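Local coordinates for ethanolamine utilization protein EutJ (Carboxydothermus hydrogenoformans Z-2901, PDB 3H1Q) that probably serves ethanolamine utilization and binds ATP in the cleft of an actin-like ATPase fold, at residues 167-170 with 171-175; 219-223 with 224-228; 69-72 with 73-77. One frame throughout, in Å; residues are numbered along the deposited sequence.

The three contacts are local turns or helix starts at different distances from the bound ATP. Interaction 1 is at the nucleotide: the nearest atoms of Gly-171 and ATP are about 3 Å apart. Interaction 2 is away from the ATP site, where the chain leaves helix 199-220. That helix joins the two, because Thr-169 and Leu-174 of interaction 1 pack against it; the centres of interactions 1 and 2 are 23 Å apart. Interaction 3 starts helix 70-87, far back in sequence, and its Ile-76 side chain is about 11 Å from ATP. The centre of interaction 3 is 23 Å from that of interaction 1 and 38 Å from that of interaction 2, on the opposite side of the chain's centre.

Interaction 1: residues 167-170 with 171-175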
ATOM      1  N   GLU A 167      -2.187  10.177  -9.870  1.00 61.48           N
ATOM      2  CA  GLU A 167      -1.498  11.441 -10.060  1.00 61.18           C
ATOM      3  C   GLU A 167      -0.271  11.526  -9.182  1.00 60.99           C
ATOM      4  O   GLU A 167      -0.350  11.373  -7.967  1.00 61.13           O
ATOM      5  CB  GLU A 167      -2.445  12.662  -9.820  1.00 61.36           C
ATOM      6  N   PRO A 168       0.869  11.803  -9.810  1.00 60.88           N
ATOM      7  CA  PRO A 168       2.236  11.843  -9.297  1.00 60.62           C
ATOM      8  C   PRO A 168       2.438  12.569  -7.982  1.00 60.07           C
ATOM      9  O   PRO A 168       3.331  13.406  -7.886  1.00 60.16           O
ATOM     10  CB  PRO A 168       2.984  12.589 -10.399  1.00 60.73           C
ATOM     11  CG  PRO A 168       2.277  12.163 -11.641  1.00 61.16           C
ATOM     12  CD  PRO A 168       0.824  12.093 -11.256  1.00 60.83           C
ATOM     13  N   THR A 169       1.644  12.249  -6.970  1.00 59.49           N
ATOM     14  CA  THR A 169       1.958  12.752  -5.641  1.00 58.91           C
ATOM     15  C   THR A 169       1.914  11.683  -4.528  1.00 58.68           C
ATOM     16  O   THR A 169       1.218  10.665  -4.653  1.00 58.65           O
ATOM     17  CB  THR A 169       1.155  14.013  -5.285  1.00 58.62           C
ATOM     18  OG1 THR A 169       1.994  14.898  -4.537  1.00 57.86           O
ATOM     19  CG2 THR A 169      -0.085  13.667  -4.485  1.00 58.85           C
ATOM     20  N   GLY A 170       2.675  11.914  -3.457  1.00 57.93           N
ATOM     21  CA  GLY A 170       2.723  10.967  -2.348  1.00 56.83           C
ATOM     22  C   GLY A 170       3.726  11.281  -1.256  1.00 55.87           C
ATOM     23  O   GLY A 170       4.327  12.371  -1.219  1.00 55.82           O
ATOM     24  N   GLY A 171       3.902  10.294  -0.381  1.00 54.67           N
ATOM     25  CA  GLY A 171       4.698  10.416   0.824  1.00 53.87           C
ATOM     26  C   GLY A 171       5.992  11.164   0.643  1.00 53.50           C
ATOM     27  O   GLY A 171       6.481  11.835   1.563  1.00 53.56           O
ATOM     28  N   THR A 172       6.549  11.068  -0.552  1.00 52.97           N
ATOM     29  CA  THR A 172       7.901  11.544  -0.743  1.00 52.72           C
ATOM     30  C   THR A 172       7.935  13.055  -0.769  1.00 52.40           C
ATOM     31  O   THR A 172       8.805  13.667  -0.179  1.00 52.11           O
ATOM     32  CB  THR A 172       8.532  10.946  -2.003  1.00 52.93           C
ATOM     33  OG1 THR A 172       7.982   9.640  -2.232  1.00 52.65           O
ATOM     34  CG2 THR A 172      10.044  10.844  -1.833  1.00 52.31           C
ATOM     35  N   HIS A 173       6.959  13.644  -1.445  1.00 52.53           N
ATOM     36  CA  HIS A 173       6.851  15.075  -1.515  1.00 52.90           C
ATOM     37  C   HIS A 173       6.743  15.573  -0.102  1.00 52.48           C
ATOM     38  O   HIS A 173       7.526  16.418   0.291  1.00 52.32           O
ATOM     39  CB  HIS A 173       5.639  15.458  -2.341  1.00 53.63           C
ATOM     40  CG  HIS A 173       5.630  14.823  -3.698  1.00 56.87           C
ATOM     41  ND1 HIS A 173       4.768  13.798  -4.037  1.00 59.05           N
ATOM     42  CD2 HIS A 173       6.413  15.036  -4.787  1.00 57.45           C
ATOM     43  CE1 HIS A 173       5.006  13.424  -5.286  1.00 58.83           C
ATOM     44  NE2 HIS A 173       5.996  14.160  -5.762  1.00 58.12           N
ATOM     45  N   LEU A 174       5.824  15.001   0.680  1.00 51.87           N
ATOM     46  CA  LEU A 174       5.793  15.262   2.113  1.00 51.38           C
ATOM     47  C   LEU A 174       7.199  15.261   2.710  1.00 51.04           C
ATOM     48  O   LEU A 174       7.629  16.265   3.288  1.00 51.28           O
ATOM     49  CB  LEU A 174       4.952  14.239   2.883  1.00 51.46           C
ATOM     50  CG  LEU A 174       3.518  13.827   2.568  1.00 51.21           C
ATOM     51  CD1 LEU A 174       3.117  12.783   3.567  1.00 51.29           C
ATOM     52  CD2 LEU A 174       2.582  14.966   2.664  1.00 51.14           C
ATOM     53  N   SER A 175       7.911  14.142   2.584  1.00 50.39           N
ATOM     54  CA  SER A 175       9.243  14.020   3.206  1.00 50.00           C
ATOM     55  C   SER A 175      10.207  15.060   2.644  1.00 49.41           C
ATOM     56  O   SER A 175      11.034  15.608   3.383  1.00 49.25           O
ATOM     57  CB  SER A 175       9.816  12.617   3.015  1.00 49.84           C
ATOM     58  OG  SER A 175       8.815  11.633   3.228  1.00 51.05           O
TER
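His-173 folds back from the first turn of helix 171-182 onto Gly-170, the N-cap residue. Its CB lies 3.5 Å from Gly-170 O. Its CG, 3.7 Å from Gly-170 O, sits beside the backbone N, anti to the carbonyl carbon (chi1 -54°), which brings the ring back toward the residues before the helix. ND1 does the main work. It accepts from Gly-170 N at 2.9 Å, with an N-H...N angle of 149°. The donor lies almost exactly in the ring plane. Beyond it, CE1 comes within 3.1 Å of Pro-168 O, which meets the ring obliquely. His-173 NE2 has Pro-168 O at 3.5 Å, at too poor an angle for a hydrogen bond. Thr-169 OG1 also approaches obliquely, 3.0 Å from His-173 ND1.

Outside the contact, Thr-172 OG1 bonds to Gly-148 O. Gly-171 touches the bound ATP, so this helix start is part of the nucleotide pocket. His-173 receives the N-cap N-H as the third helix residue does in a capping box; with glycine at the N-cap, the other half is absent. Gly-170 N and O are thus both turned to His-173, the O through weak bonds from His-173 N and ND1.

Interaction 2: residues 219-223 with 224-228; sequences EVIKN and YDQTL
The turn that follows helix 199-220 is made by Ile-221 and Tyr-224, with Val-220 beside them. It starts the loop that leads to strand 230-233. Tyr-224 N gives a weak bond to Ile-221 O, at 3.2 Å. The ring of Tyr-224 swings back toward the helix. The first torsion (chi1 -64°) sets the ring on the side of the backbone N. This puts CD2 next to Val-220 O, at 3.1 Å. The carbonyl oxygen comes to the edge of the ring, in its plane, so the aromatic C-H side points at it. Asn-223 O lies over one face, 3.8 Å from Tyr-224 CG.

With an alanine here in place of Tyr-224, Phe-165, which packs on both Val-220 and Tyr-224, is likely to be left with a gap beside it, and Val-220 O without the ring edge.

Farther on, the loop is shaped by Asp-225. Its OD1 accepts from Thr-227 N at 2.8 Å, and this donor sits above the carboxylate plane. The same oxygen takes the hydroxyl of Thr-227, with Asp-225 OD1 to Thr-227 OG1 at 2.8 Å, through its syn lone pair. Two donors of one residue thus grip one carboxylate oxygen. Ile-221 and Leu-228 are buried, and both touch Ile-142 of strand 141-146. The bond from Thr-227 N to Asp-225 OD1 defines an Asx turn, here in a helix-to-strand connection of the actin-like ATPase fold.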
ATOM      1  N   GLU A 219     -11.561  17.256  -6.819  1.00 60.16           N
ATOM      2  CA  GLU A 219     -11.739  17.436  -8.246  1.00 61.41           C
ATOM      3  C   GLU A 219     -12.248  16.181  -8.940  1.00 62.05           C
ATOM      4  O   GLU A 219     -13.288  16.201  -9.592  1.00 62.36           O
ATOM      5  CB  GLU A 219     -10.435  17.900  -8.894  1.00 61.37           C
ATOM      6  CG  GLU A 219     -10.468  19.331  -9.373  1.00 63.15           C
ATOM      7  CD  GLU A 219     -11.391  19.557 -10.595  1.00 66.02           C
ATOM      8  OE1 GLU A 219     -11.066  20.445 -11.424  1.00 66.78           O
ATOM      9  OE2 GLU A 219     -12.436  18.867 -10.732  1.00 66.66           O
ATOM     10  N   VAL A 220     -11.521  15.086  -8.796  1.00 62.57           N
ATOM     11  CA  VAL A 220     -11.875  13.869  -9.493  1.00 63.20           C
ATOM     12  C   VAL A 220     -13.234  13.322  -9.033  1.00 63.75           C
ATOM     13  O   VAL A 220     -13.924  12.628  -9.787  1.00 63.69           O
ATOM     14  CB  VAL A 220     -10.780  12.852  -9.287  1.00 63.37           C
ATOM     15  CG1 VAL A 220     -10.838  11.782 -10.364  1.00 63.66           C
ATOM     16  CG2 VAL A 220      -9.434  13.563  -9.323  1.00 63.28           C
ATOM     17  N   ILE A 221     -13.610  13.658  -7.800  1.00 64.41           N
ATOM     18  CA  ILE A 221     -14.906  13.278  -7.227  1.00 65.12           C
ATOM     19  C   ILE A 221     -15.969  14.332  -7.568  1.00 65.33           C
ATOM     20  O   ILE A 221     -17.154  14.144  -7.268  1.00 65.47           O
ATOM     21  CB  ILE A 221     -14.833  13.087  -5.657  1.00 65.48           C
ATOM     22  CG1 ILE A 221     -13.505  12.452  -5.206  1.00 65.71           C
ATOM     23  CG2 ILE A 221     -16.080  12.340  -5.096  1.00 64.95           C
ATOM     24  CD1 ILE A 221     -13.009  11.274  -6.058  1.00 67.33           C
ATOM     25  N   LYS A 222     -15.527  15.435  -8.184  1.00 65.42           N
ATOM     26  CA  LYS A 222     -16.395  16.524  -8.692  1.00 65.17           C
ATOM     27  C   LYS A 222     -17.167  16.083  -9.938  1.00 65.03           C
ATOM     28  O   LYS A 222     -17.828  16.894 -10.591  1.00 65.30           O
ATOM     29  CB  LYS A 222     -15.537  17.754  -9.034  1.00 65.16           C
ATOM     30  CG  LYS A 222     -16.283  19.017  -9.438  1.00 65.41           C
ATOM     31  CD  LYS A 222     -15.549  19.766 -10.556  1.00 65.65           C
ATOM     32  CE  LYS A 222     -16.269  19.670 -11.905  1.00 65.74           C
ATOM     33  NZ  LYS A 222     -17.380  20.667 -12.045  1.00 64.16           N
ATOM     34  N   ASN A 223     -17.053  14.803 -10.286  1.00 64.76           N
ATOM     35  CA  ASN A 223     -17.813  14.223 -11.390  1.00 64.42           C
ATOM     36  C   ASN A 223     -18.546  12.941 -10.977  1.00 64.17           C
ATOM     37  O   ASN A 223     -19.392  12.428 -11.729  1.00 64.12           O
ATOM     38  CB  ASN A 223     -16.915  13.994 -12.616  1.00 64.44           C
ATOM     39  CG  ASN A 223     -16.847  15.219 -13.531  1.00 64.75           C
ATOM     40  OD1 ASN A 223     -16.389  16.295 -13.129  1.00 64.75           O
ATOM     41  ND2 ASN A 223     -17.307  15.056 -14.771  1.00 64.93           N
ATOM     42  N   TYR A 224     -18.241  12.453  -9.769  1.00 63.70           N
ATOM     43  CA  TYR A 224     -18.806  11.199  -9.268  1.00 62.89           C
ATOM     44  C   TYR A 224     -19.634  11.307  -8.005  1.00 62.44           C
ATOM     45  O   TYR A 224     -19.395  12.147  -7.131  1.00 62.19           O
ATOM     46  CB  TYR A 224     -17.717  10.159  -9.075  1.00 62.84           C
ATOM     47  CG  TYR A 224     -17.056   9.762 -10.364  1.00 62.78           C
ATOM     48  CD1 TYR A 224     -17.596   8.746 -11.161  1.00 61.99           C
ATOM     49  CD2 TYR A 224     -15.891  10.406 -10.796  1.00 62.88           C
ATOM     50  CE1 TYR A 224     -16.983   8.372 -12.353  1.00 62.66           C
ATOM     51  CE2 TYR A 224     -15.272  10.048 -11.989  1.00 63.29           C
ATOM     52  CZ  TYR A 224     -15.819   9.024 -12.762  1.00 63.42           C
ATOM     53  OH  TYR A 224     -15.215   8.665 -13.948  1.00 63.91           O
ATOM     54  N   ASP A 225     -20.612  10.412  -7.945  1.00 62.01           N
ATOM     55  CA  ASP A 225     -21.564  10.282  -6.858  1.00 61.67           C
ATOM     56  C   ASP A 225     -21.007  10.641  -5.470  1.00 61.74           C
ATOM     57  O   ASP A 225     -19.972  10.113  -5.041  1.00 61.90           O
ATOM     58  CB  ASP A 225     -22.093   8.850  -6.882  1.00 61.33           C
ATOM     59  CG  ASP A 225     -23.158   8.615  -5.871  1.00 61.16           C
ATOM     60  OD1 ASP A 225     -23.538   9.573  -5.165  1.00 61.51           O
ATOM     61  OD2 ASP A 225     -23.623   7.465  -5.784  1.00 60.91           O
ATOM     62  N   GLN A 226     -21.708  11.532  -4.773  1.00 61.51           N
ATOM     63  CA  GLN A 226     -21.289  11.974  -3.443  1.00 61.62           C
ATOM     64  C   GLN A 226     -21.755  11.066  -2.302  1.00 61.12           C
ATOM     65  O   GLN A 226     -21.218  11.144  -1.188  1.00 61.03           O
ATOM     66  CB  GLN A 226     -21.732  13.409  -3.182  1.00 62.13           C
ATOM     67  CG  GLN A 226     -21.047  14.448  -4.060  1.00 64.51           C
ATOM     68  CD  GLN A 226     -19.545  14.396  -3.940  1.00 67.37           C
ATOM     69  OE1 GLN A 226     -18.835  14.203  -4.934  1.00 68.37           O
ATOM     70  NE2 GLN A 226     -19.045  14.549  -2.712  1.00 68.55           N
ATOM     71  N   THR A 227     -22.746  10.212  -2.578  1.00 60.47           N
ATOM     72  CA  THR A 227     -23.129   9.140  -1.655  1.00 59.95           C
ATOM     73  C   THR A 227     -21.885   8.322  -1.315  1.00 59.62           C
ATOM     74  O   THR A 227     -21.737   7.850  -0.186  1.00 59.99           O
ATOM     75  CB  THR A 227     -24.190   8.193  -2.263  1.00 59.83           C
ATOM     76  OG1 THR A 227     -25.180   8.965  -2.930  1.00 60.61           O
ATOM     77  CG2 THR A 227     -24.884   7.370  -1.194  1.00 60.11           C
ATOM     78  N   LEU A 228     -20.986   8.185  -2.292  1.00 58.80           N
ATOM     79  CA  LEU A 228     -19.804   7.331  -2.171  1.00 57.96           C
ATOM     80  C   LEU A 228     -18.943   7.587  -0.934  1.00 57.04           C
ATOM     81  O   LEU A 228     -18.418   8.710  -0.754  1.00 57.06           O
ATOM     82  CB  LEU A 228     -18.930   7.427  -3.426  1.00 58.32           C
ATOM     83  CG  LEU A 228     -19.452   6.770  -4.704  1.00 58.32           C
ATOM     84  CD1 LEU A 228     -18.727   7.338  -5.921  1.00 57.76           C
ATOM     85  CD2 LEU A 228     -19.334   5.238  -4.630  1.00 57.61           C
TER

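Interaction 3: residues 69-72 with 73-77; sequences DYIG and AIQIV
The ring of Tyr-70 meets Ile-74 CD1 obliquely. The closest ring atom is Tyr-70 CE2, 3.5 Å from Ile-74 CD1. Ile-71 CD1 comes to the edge of the same ring, in its plane. The ring reaches Ile-74 because Tyr-70 CG stands anti to the backbone N (chi1 173°). This swings the ring out across the helix, where its CE2 side meets Ile-74, although its CB starts out away from the next turn. Ile-74 comes to meet it with an extended end. Its CG1 is beside the backbone N (chi1 -69°), and CD1 continues straight on to the ring. Ile-74 CG1 also passes 3.5 Å from Tyr-70 O.

The second flat group is the carboxylate of Asp-69, the N-cap residue. Asp-69 OD1 takes a weak capping bond from Gly-72 N, at 3.2 Å. Its backbone oxygen starts the helix ladder, with Ala-73 N bonded to Asp-69 O at 2.7 Å. Ile-74 N then bonds to Tyr-70 O at 3.2 Å. Gln-75 N meets Ile-71 O in the straightest bond of the four (169°). Ile-76 N follows, bonded to Gly-72 O at 3.0 Å. Gln-75 CB packs 3.4 Å from Gly-72 O. These bonds satisfy the carbonyls of residues 69 to 72, while the Asp-69 side chain serves one of the N-H groups at the start that have no earlier turn to bond to. A negative charge here would probably also suit the helix dipole.

The first two turns of helix 70-87 lie against helix 110-117. Tyr-70 touches Ala-110 and His-113 there, and both Ala-73 and Ile-74 touch Val-114. Val-77 reaches Ala-118, in the loop between that helix and strand 121-126.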
ATOM      1  N   ASP A  69      14.693  -0.643 -11.251  1.00 43.34           N
ATOM      2  CA  ASP A  69      15.722  -1.506 -10.706  1.00 43.33           C
ATOM      3  C   ASP A  69      15.169  -2.896 -10.690  1.00 43.03           C
ATOM      4  O   ASP A  69      15.116  -3.530  -9.648  1.00 43.81           O
ATOM      5  CB  ASP A  69      16.149  -1.074  -9.297  1.00 43.54           C
ATOM      6  CG  ASP A  69      17.390  -1.873  -8.753  1.00 46.80           C
ATOM      7  OD1 ASP A  69      18.256  -2.392  -9.510  1.00 50.06           O
ATOM      8  OD2 ASP A  69      17.515  -1.996  -7.519  1.00 51.01           O
ATOM      9  N   TYR A  70      14.725  -3.359 -11.850  1.00 42.58           N
ATOM     10  CA  TYR A  70      14.168  -4.708 -12.036  1.00 41.79           C
ATOM     11  C   TYR A  70      14.973  -5.897 -11.405  1.00 41.29           C
ATOM     12  O   TYR A  70      14.408  -6.826 -10.838  1.00 40.98           O
ATOM     13  CB  TYR A  70      13.970  -4.904 -13.529  1.00 41.43           C
ATOM     14  CG  TYR A  70      13.575  -6.272 -13.917  1.00 40.82           C
ATOM     15  CD1 TYR A  70      12.251  -6.568 -14.195  1.00 41.14           C
ATOM     16  CD2 TYR A  70      14.526  -7.270 -14.040  1.00 41.32           C
ATOM     17  CE1 TYR A  70      11.857  -7.838 -14.576  1.00 43.05           C
ATOM     18  CE2 TYR A  70      14.160  -8.569 -14.417  1.00 44.04           C
ATOM     19  CZ  TYR A  70      12.814  -8.857 -14.676  1.00 44.41           C
ATOM     20  OH  TYR A  70      12.438 -10.137 -15.051  1.00 43.60           O
ATOM     21  N   ILE A  71      16.290  -5.848 -11.503  1.00 40.88           N
ATOM     22  CA  ILE A  71      17.168  -6.822 -10.864  1.00 40.49           C
ATOM     23  C   ILE A  71      17.098  -6.649  -9.360  1.00 40.10           C
ATOM     24  O   ILE A  71      16.822  -7.615  -8.640  1.00 40.86           O
ATOM     25  CB  ILE A  71      18.631  -6.673 -11.397  1.00 40.91           C
ATOM     26  CG1 ILE A  71      18.722  -7.174 -12.847  1.00 41.33           C
ATOM     27  CG2 ILE A  71      19.676  -7.333 -10.496  1.00 40.34           C
ATOM     28  CD1 ILE A  71      17.622  -8.167 -13.270  1.00 40.36           C
ATOM     29  N   GLY A  72      17.341  -5.421  -8.890  1.00 39.44           N
ATOM     30  CA  GLY A  72      17.094  -5.027  -7.490  1.00 37.96           C
ATOM     31  C   GLY A  72      15.763  -5.566  -6.983  1.00 37.28           C
ATOM     32  O   GLY A  72      15.718  -6.116  -5.884  1.00 37.38           O
ATOM     33  N   ALA A  73      14.701  -5.459  -7.790  1.00 36.14           N
ATOM     34  CA  ALA A  73      13.420  -6.044  -7.451  1.00 36.03           C
ATOM     35  C   ALA A  73      13.580  -7.504  -7.046  1.00 37.00           C
ATOM     36  O   ALA A  73      13.275  -7.875  -5.883  1.00 37.39           O
ATOM     37  CB  ALA A  73      12.435  -5.913  -8.581  1.00 35.31           C
ATOM     38  N   ILE A  74      14.094  -8.317  -7.987  1.00 37.42           N
ATOM     39  CA  ILE A  74      14.177  -9.773  -7.858  1.00 36.75           C
ATOM     40  C   ILE A  74      14.994 -10.166  -6.647  1.00 37.34           C
ATOM     41  O   ILE A  74      14.574 -11.023  -5.845  1.00 36.69           O
ATOM     42  CB  ILE A  74      14.710 -10.388  -9.140  1.00 36.70           C
ATOM     43  CG1 ILE A  74      13.658 -10.237 -10.242  1.00 36.29           C
ATOM     44  CG2 ILE A  74      15.084 -11.855  -8.951  1.00 36.77           C
ATOM     45  CD1 ILE A  74      14.109 -10.708 -11.595  1.00 34.10           C
ATOM     46  N   GLN A  75      16.135  -9.503  -6.484  1.00 38.03           N
ATOM     47  CA  GLN A  75      16.890  -9.622  -5.240  1.00 39.80           C
ATOM     48  C   GLN A  75      16.015  -9.462  -3.990  1.00 40.11           C
ATOM     49  O   GLN A  75      16.078 -10.320  -3.082  1.00 40.49           O
ATOM     50  CB  GLN A  75      18.006  -8.596  -5.183  1.00 40.18           C
ATOM     51  CG  GLN A  75      19.381  -9.129  -5.500  1.00 43.09           C
ATOM     52  CD  GLN A  75      20.096  -8.238  -6.516  1.00 47.36           C
ATOM     53  OE1 GLN A  75      19.588  -8.022  -7.623  1.00 49.10           O
ATOM     54  NE2 GLN A  75      21.263  -7.704  -6.141  1.00 47.56           N
ATOM     55  N   ILE A  76      15.226  -8.367  -3.942  1.00 40.05           N
ATOM     56  CA  ILE A  76      14.323  -8.065  -2.806  1.00 39.46           C
ATOM     57  C   ILE A  76      13.252  -9.149  -2.678  1.00 38.87           C
ATOM     58  O   ILE A  76      13.162  -9.808  -1.636  1.00 38.94           O
ATOM     59  CB  ILE A  76      13.656  -6.637  -2.874  1.00 39.88           C
ATOM     60  CG1 ILE A  76      14.697  -5.498  -2.916  1.00 39.70           C
ATOM     61  CG2 ILE A  76      12.661  -6.433  -1.711  1.00 39.69           C
ATOM     62  CD1 ILE A  76      15.632  -5.446  -1.713  1.00 40.04           C
ATOM     63  N   VAL A  77      12.458  -9.369  -3.718  1.00 37.73           N
ATOM     64  CA  VAL A  77      11.482 -10.448  -3.614  1.00 37.43           C
ATOM     65  C   VAL A  77      12.155 -11.748  -3.181  1.00 38.83           C
ATOM     66  O   VAL A  77      11.688 -12.428  -2.267  1.00 38.87           O
ATOM     67  CB  VAL A  77      10.758 -10.681  -4.898  1.00 36.84           C
ATOM     68  CG1 VAL A  77       9.825 -11.879  -4.772  1.00 33.30           C
ATOM     69  CG2 VAL A  77      10.021  -9.422  -5.267  1.00 36.20           C
TER